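Local coordinates for protein GP37 (Pseudomonas phage phikz, PDB 5FT0) that inhibits RNase E of the host RNA degradosome, probably sparing phage RNA from degradation during infection, at residues Ser148-Phe153 with Ala197-Gln202; Arg206-Phe211 with Lys228-Asn233. One frame throughout, in Å; residues are numbered along the deposited sequence.

Contact 1: residues Ser148-Phe153 with Ala197-Gln202; sequences SYQGIF and AVEMYQ
Phe153 packs against Val198 and Met200 just beyond strand 149-151. Its CB sits 4.1 Å from Met200 CB, and its CD2 lies 4.0 Å from Val198 CG1. The selenium of selenomethionine Met200 stands at the ring edge, near the ring plane, in a Met-aromatic contact. Phe161 of helix 158-187 meets the same ring edge-to-face, and the Phe153 ring is buried, with Leu164 of that helix also on it. The other end is at the surface. There Gln202 lies alongside Tyr149, with its CB over one ring face, 3.7 Å from the ring centroid (CH-pi). Tyr149 CG stands between its backbone N and carbonyl carbon (chi1 55°), on the side where the ring lies against Gln202 CB. Gln202 OE1 is probably hydrogen-bonded to Thr207 OG1, though the distance is doubtfully short. Strand 149-151 is the edge strand of an antiparallel sheet within this chain, and it opens with a classic beta bulge. Ser148 N and Tyr149 N both face Gln202 O; the Ser148 bond is 2.7 Å long and bent (132°), the Tyr149 one weak. Gln202 N returns a straight bond to Tyr149 O at 2.8 Å. On the opposite sheet face the Gln150 amide lies over the Tyr201 ring, the planes 20° apart, with CD 3.4 Å from Tyr201 CE1. Helix 140-146 also touches Tyr201, whose hydroxyl donates to Glu199 OE1.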
loop_
_atom_site.group_PDB
_atom_site.type_symbol
_atom_site.label_atom_id
_atom_site.label_comp_id
_atom_site.label_asym_id
_atom_site.label_seq_id
_atom_site.Cartn_x
_atom_site.Cartn_y
_atom_site.Cartn_z
ATOM N N SER A 148 20.042 18.974 6.088
ATOM C CA SER A 148 20.754 19.932 6.929
ATOM C C SER A 148 22.096 20.308 6.312
ATOM O O SER A 148 22.393 21.494 6.122
ATOM C CB SER A 148 20.947 19.353 8.331
ATOM O OG SER A 148 19.700 19.060 8.937
ATOM N N TYR A 149 22.918 19.312 5.993
ATOM C CA TYR A 149 24.227 19.548 5.399
ATOM C C TYR A 149 24.696 18.260 4.736
ATOM O O TYR A 149 24.099 17.194 4.906
ATOM C CB TYR A 149 25.236 20.030 6.446
ATOM C CG TYR A 149 25.371 19.107 7.634
ATOM C CD1 TYR A 149 24.532 19.234 8.734
ATOM C CD2 TYR A 149 26.336 18.107 7.659
ATOM C CE1 TYR A 149 24.647 18.393 9.824
ATOM C CE2 TYR A 149 26.461 17.259 8.746
ATOM C CZ TYR A 149 25.613 17.408 9.825
ATOM O OH TYR A 149 25.727 16.570 10.911
ATOM N N GLN A 150 25.779 18.375 3.972
ATOM C CA GLN A 150 26.435 17.227 3.366
ATOM C C GLN A 150 27.687 16.858 4.151
ATOM O O GLN A 150 28.293 17.695 4.826
ATOM C CB GLN A 150 26.817 17.509 1.913
ATOM C CG GLN A 150 25.671 17.458 0.924
ATOM C CD GLN A 150 26.139 17.068 -0.468
ATOM O OE1 GLN A 150 26.102 17.873 -1.398
ATOM N NE2 GLN A 150 26.590 15.828 -0.612
ATOM N N GLY A 151 28.070 15.590 4.053
ATOM C CA GLY A 151 29.313 15.119 4.635
ATOM C C GLY A 151 30.157 14.410 3.597
ATOM O O GLY A 151 29.794 14.386 2.418
ATOM N N ILE A 152 31.285 13.835 4.006
ATOM C CA ILE A 152 32.147 13.071 3.111
ATOM C C ILE A 152 32.187 11.634 3.612
ATOM O O ILE A 152 32.540 11.385 4.773
ATOM C CB ILE A 152 33.559 13.669 3.025
ATOM C CG1 ILE A 152 33.493 15.154 2.656
ATOM C CG2 ILE A 152 34.417 12.882 2.035
ATOM C CD1 ILE A 152 33.375 15.425 1.166
ATOM N N PHE A 153 31.813 10.697 2.745
ATOM C CA PHE A 153 31.781 9.277 3.065
ATOM C C PHE A 153 32.877 8.565 2.285
ATOM O O PHE A 153 33.024 8.783 1.078
ATOM C CB PHE A 153 30.410 8.677 2.737
ATOM C CG PHE A 153 30.213 7.280 3.257
ATOM C CD1 PHE A 153 29.700 7.063 4.525
ATOM C CD2 PHE A 153 30.533 6.185 2.473
ATOM C CE1 PHE A 153 29.513 5.775 5.002
ATOM C CE2 PHE A 153 30.352 4.899 2.942
ATOM C CZ PHE A 153 29.840 4.692 4.210
ATOM N N ALA A 197 29.925 7.660 -7.920
ATOM C CA ALA A 197 29.549 8.820 -7.127
ATOM C C ALA A 197 29.098 8.364 -5.747
ATOM O O ALA A 197 28.279 7.447 -5.625
ATOM C CB ALA A 197 28.439 9.618 -7.812
ATOM N N VAL A 198 29.648 8.993 -4.713
ATOM C CA VAL A 198 29.248 8.750 -3.332
ATOM C C VAL A 198 28.899 10.096 -2.717
ATOM O O VAL A 198 29.730 11.010 -2.706
ATOM C CB VAL A 198 30.350 8.053 -2.517
ATOM C CG1 VAL A 198 29.824 7.677 -1.136
ATOM C CG2 VAL A 198 30.870 6.826 -3.254
ATOM N N GLU A 199 27.675 10.224 -2.213
ATOM C CA GLU A 199 27.224 11.474 -1.622
ATOM C C GLU A 199 26.449 11.182 -0.349
ATOM O O GLU A 199 25.492 10.402 -0.362
ATOM C CB GLU A 199 26.371 12.273 -2.613
ATOM C CG GLU A 199 27.218 13.094 -3.581
ATOM C CD GLU A 199 26.443 13.579 -4.789
ATOM O OE1 GLU A 199 25.213 13.772 -4.676
ATOM O OE2 GLU A 199 27.066 13.761 -5.858
HETATM N N MSE A 200 26.880 11.796 0.748
HETATM C CA MSE A 200 26.228 11.626 2.037
HETATM C C MSE A 200 25.446 12.881 2.399
HETATM O O MSE A 200 25.940 13.997 2.250
HETATM C CB MSE A 200 27.254 11.303 3.122
HETATM C CG MSE A 200 26.694 11.353 4.539
HETATM SE SE MSE A 200 27.864 10.523 5.866
HETATM C CE MSE A 200 29.423 11.667 5.670
ATOM N N TYR A 201 24.213 12.690 2.863
ATOM C CA TYR A 201 23.347 13.794 3.246
ATOM C C TYR A 201 22.897 13.589 4.680
ATOM O O TYR A 201 22.456 12.493 5.046
ATOM C CB TYR A 201 22.137 13.899 2.315
ATOM C CG TYR A 201 22.517 14.181 0.881
ATOM C CD1 TYR A 201 22.686 15.485 0.433
ATOM C CD2 TYR A 201 22.720 13.145 -0.019
ATOM C CE1 TYR A 201 23.038 15.750 -0.876
ATOM C CE2 TYR A 201 23.073 13.401 -1.333
ATOM C CZ TYR A 201 23.231 14.705 -1.755
ATOM O OH TYR A 201 23.581 14.969 -3.056
ATOM N N GLN A 202 23.014 14.638 5.487
ATOM C CA GLN A 202 22.585 14.609 6.876
ATOM C C GLN A 202 21.277 15.372 7.000
ATOM O O GLN A 202 21.202 16.552 6.642
ATOM C CB GLN A 202 23.643 15.210 7.801
ATOM C CG GLN A 202 23.282 15.099 9.276
ATOM C CD GLN A 202 23.236 13.662 9.750
ATOM O OE1 GLN A 202 24.054 12.836 9.340
ATOM N NE2 GLN A 202 22.271 13.351 10.610
#

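Contact 2: residues Arg206-Phe211 with Lys228-Asn233; sequences RTEVYF and KIVRYN
Thr207 and Arg231 form a hydrogen-bonded antiparallel pair, and Val209 and Ile229 form the next. Thr207 N gives a short, straight bond to Arg231 O (2.6 Å), and Val209 N reaches Ile229 O at 2.9 Å. Each bond is answered by one in the reverse direction. In the non-hydrogen-bonded pair between them, Glu208 CA and Val230 CA make CA-H...O contacts with Ile229 O and Thr207 O. Strands 206-217 and 220-232 follow each other in the chain and pair as a beta hairpin in the centre of the seven-stranded sheet.

The apolar and CH-pi contacts lie on both faces. Ile229 CD1 comes 3.6 Å from Phe211 CE1, on the face covered by helix 158-187. On the other face Lys228 runs beside Tyr210. With CG anti to the backbone N (chi1 180°), Lys228 CG lies over the Tyr210 ring in a CH-pi contact, 4.0 Å from the centroid. Its CD is 3.3 Å from Tyr210 OH.

Within strand 206-217 the polar contacts gather round Glu208; Lys228 adds a charge from across the strands. Arg206 NE, in a salt bridge, meets Glu208 OE2 at 2.7 Å, with the oxygen in the guanidinium plane. Tyr210 OH donates to Glu208 OE1 at 2.7 Å. Both donors come from out of the carboxylate plane. Lys228 NZ stays 4.4 Å from Glu208 OE2, beyond a salt bridge, and pairs with Glu129 instead. The buried carboxylate therefore has a partner on each oxygen, and the nearby positive charges would probably help keep it ionised.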
loop_
_atom_site.group_PDB
_atom_site.type_symbol
_atom_site.label_atom_id
_atom_site.label_comp_id
_atom_site.label_asym_id
_atom_site.label_seq_id
_atom_site.Cartn_x
_atom_site.Cartn_y
_atom_site.Cartn_z
ATOM N N ARG A 206 17.968 11.633 10.242
ATOM C CA ARG A 206 18.549 10.475 9.569
ATOM C C ARG A 206 19.749 10.906 8.739
ATOM O O ARG A 206 19.937 12.092 8.448
ATOM C CB ARG A 206 17.522 9.779 8.669
ATOM C CG ARG A 206 17.153 10.601 7.447
ATOM C CD ARG A 206 15.856 10.132 6.808
ATOM N NE ARG A 206 15.624 10.809 5.538
ATOM C CZ ARG A 206 15.081 12.016 5.418
ATOM N NH1 ARG A 206 14.705 12.688 6.497
ATOM N NH2 ARG A 206 14.912 12.552 4.217
ATOM N N THR A 207 20.550 9.915 8.351
ATOM C CA THR A 207 21.639 10.086 7.398
ATOM C C THR A 207 21.378 9.187 6.198
ATOM O O THR A 207 21.073 8.001 6.363
ATOM C CB THR A 207 22.996 9.739 8.020
ATOM O OG1 THR A 207 23.243 10.582 9.150
ATOM C CG2 THR A 207 24.114 9.924 6.996
ATOM N N GLU A 208 21.496 9.748 4.998
ATOM C CA GLU A 208 21.331 8.999 3.760
ATOM C C GLU A 208 22.616 9.080 2.951
ATOM O O GLU A 208 23.128 10.176 2.697
ATOM C CB GLU A 208 20.146 9.531 2.944
ATOM C CG GLU A 208 18.805 9.391 3.651
ATOM C CD GLU A 208 17.645 9.924 2.831
ATOM O OE1 GLU A 208 17.892 10.550 1.778
ATOM O OE2 GLU A 208 16.482 9.712 3.238
ATOM N N VAL A 209 23.137 7.924 2.553
ATOM C CA VAL A 209 24.328 7.837 1.718
ATOM C C VAL A 209 23.918 7.214 0.390
ATOM O O VAL A 209 23.320 6.131 0.360
ATOM C CB VAL A 209 25.444 7.025 2.393
ATOM C CG1 VAL A 209 26.692 7.030 1.529
ATOM C CG2 VAL A 209 25.750 7.587 3.773
ATOM N N TYR A 210 24.235 7.897 -0.703
ATOM C CA TYR A 210 23.885 7.451 -2.044
ATOM C C TYR A 210 25.137 6.982 -2.767
ATOM O O TYR A 210 26.131 7.711 -2.835
ATOM C CB TYR A 210 23.209 8.574 -2.835
ATOM C CG TYR A 210 21.841 8.953 -2.314
ATOM C CD1 TYR A 210 21.700 9.729 -1.170
ATOM C CD2 TYR A 210 20.689 8.545 -2.975
ATOM C CE1 TYR A 210 20.452 10.078 -0.690
ATOM C CE2 TYR A 210 19.435 8.891 -2.504
ATOM C CZ TYR A 210 19.323 9.659 -1.360
ATOM O OH TYR A 210 18.079 10.008 -0.885
ATOM N N PHE A 211 25.083 5.766 -3.304
ATOM C CA PHE A 211 26.148 5.206 -4.128
ATOM C C PHE A 211 25.611 5.072 -5.547
ATOM O O PHE A 211 24.784 4.196 -5.820
ATOM C CB PHE A 211 26.612 3.850 -3.592
ATOM C CG PHE A 211 27.006 3.867 -2.139
ATOM C CD1 PHE A 211 26.058 3.685 -1.145
ATOM C CD2 PHE A 211 28.328 4.053 -1.770
ATOM C CE1 PHE A 211 26.422 3.696 0.187
ATOM C CE2 PHE A 211 28.695 4.064 -0.440
ATOM C CZ PHE A 211 27.741 3.886 0.541
ATOM N N LYS A 228 20.850 3.339 -2.074
ATOM C CA LYS A 228 20.679 4.264 -0.962
ATOM C C LYS A 228 20.683 3.484 0.341
ATOM O O LYS A 228 19.997 2.464 0.461
ATOM C CB LYS A 228 19.378 5.061 -1.085
ATOM C CG LYS A 228 19.167 6.037 0.071
ATOM C CD LYS A 228 17.879 6.835 -0.070
ATOM C CE LYS A 228 16.661 5.998 0.249
ATOM N NZ LYS A 228 15.411 6.806 0.183
ATOM N N ILE A 229 21.462 3.960 1.308
ATOM C CA ILE A 229 21.513 3.382 2.644
ATOM C C ILE A 229 21.135 4.471 3.637
ATOM O O ILE A 229 21.629 5.602 3.545
ATOM C CB ILE A 229 22.902 2.800 2.957
ATOM C CG1 ILE A 229 23.282 1.765 1.897
ATOM C CG2 ILE A 229 22.915 2.167 4.342
ATOM C CD1 ILE A 229 24.673 1.215 2.056
ATOM N N VAL A 230 20.256 4.134 4.576
ATOM C CA VAL A 230 19.716 5.092 5.533
ATOM C C VAL A 230 20.111 4.659 6.937
ATOM O O VAL A 230 19.894 3.504 7.320
ATOM C CB VAL A 230 18.185 5.211 5.420
ATOM C CG1 VAL A 230 17.665 6.288 6.369
ATOM C CG2 VAL A 230 17.779 5.510 3.986
ATOM N N ARG A 231 20.693 5.582 7.693
ATOM C CA ARG A 231 20.866 5.429 9.131
ATOM C C ARG A 231 19.943 6.416 9.827
ATOM O O ARG A 231 19.961 7.611 9.516
ATOM C CB ARG A 231 22.311 5.678 9.559
ATOM C CG ARG A 231 22.542 5.445 11.047
ATOM C CD ARG A 231 23.729 6.244 11.546
ATOM N NE ARG A 231 24.228 5.753 12.827
ATOM C CZ ARG A 231 23.925 6.286 14.007
ATOM N NH1 ARG A 231 23.120 7.338 14.078
ATOM N NH2 ARG A 231 24.432 5.769 15.118
ATOM N N TYR A 232 19.135 5.916 10.754
ATOM C CA TYR A 232 18.184 6.757 11.455
ATOM C C TYR A 232 18.831 7.333 12.715
ATOM O O TYR A 232 19.992 7.058 13.026
ATOM C CB TYR A 232 16.912 5.962 11.737
ATOM C CG TYR A 232 16.226 5.527 10.457
ATOM C CD1 TYR A 232 15.436 6.415 9.736
ATOM C CD2 TYR A 232 16.396 4.244 9.953
ATOM C CE1 TYR A 232 14.820 6.034 8.561
ATOM C CE2 TYR A 232 15.781 3.851 8.776
ATOM C CZ TYR A 232 14.996 4.750 8.084
ATOM O OH TYR A 232 14.384 4.369 6.914
ATOM N N ASN A 233 18.071 8.157 13.447
ATOM C CA ASN A 233 18.656 8.951 14.528
ATOM C C ASN A 233 19.369 8.085 15.563
ATOM O O ASN A 233 20.354 8.528 16.163
ATOM C CB ASN A 233 17.579 9.810 15.194
ATOM C CG ASN A 233 16.375 9.002 15.635
ATOM O OD1 ASN A 233 15.912 8.111 14.920
ATOM N ND2 ASN A 233 15.861 9.310 16.822
#

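After strands 103-106, 109-115 and 122-132 of the same sheet, the chain reaches strand 149-151. It then runs through helix 158-187 and returns as strand 197-202, and contact 1 closes this mainly helical loop. A short turn leads into strand 206-217. The hairpin partner 220-232 follows at once, and contact 2 closes that much shorter loop. The two contacts come in series and neither nests in nor crosses the other. The centres of contacts 1 and 2 are about 9 Å apart. Strands 197-202 and 206-217 are neighbours, joined by Tyr201 N and Glu208 O at 2.7 Å. Phe153 also packs on Phe211. Contact 1 ties on the edge strand, while contact 2 lies further in and borders the second subunit.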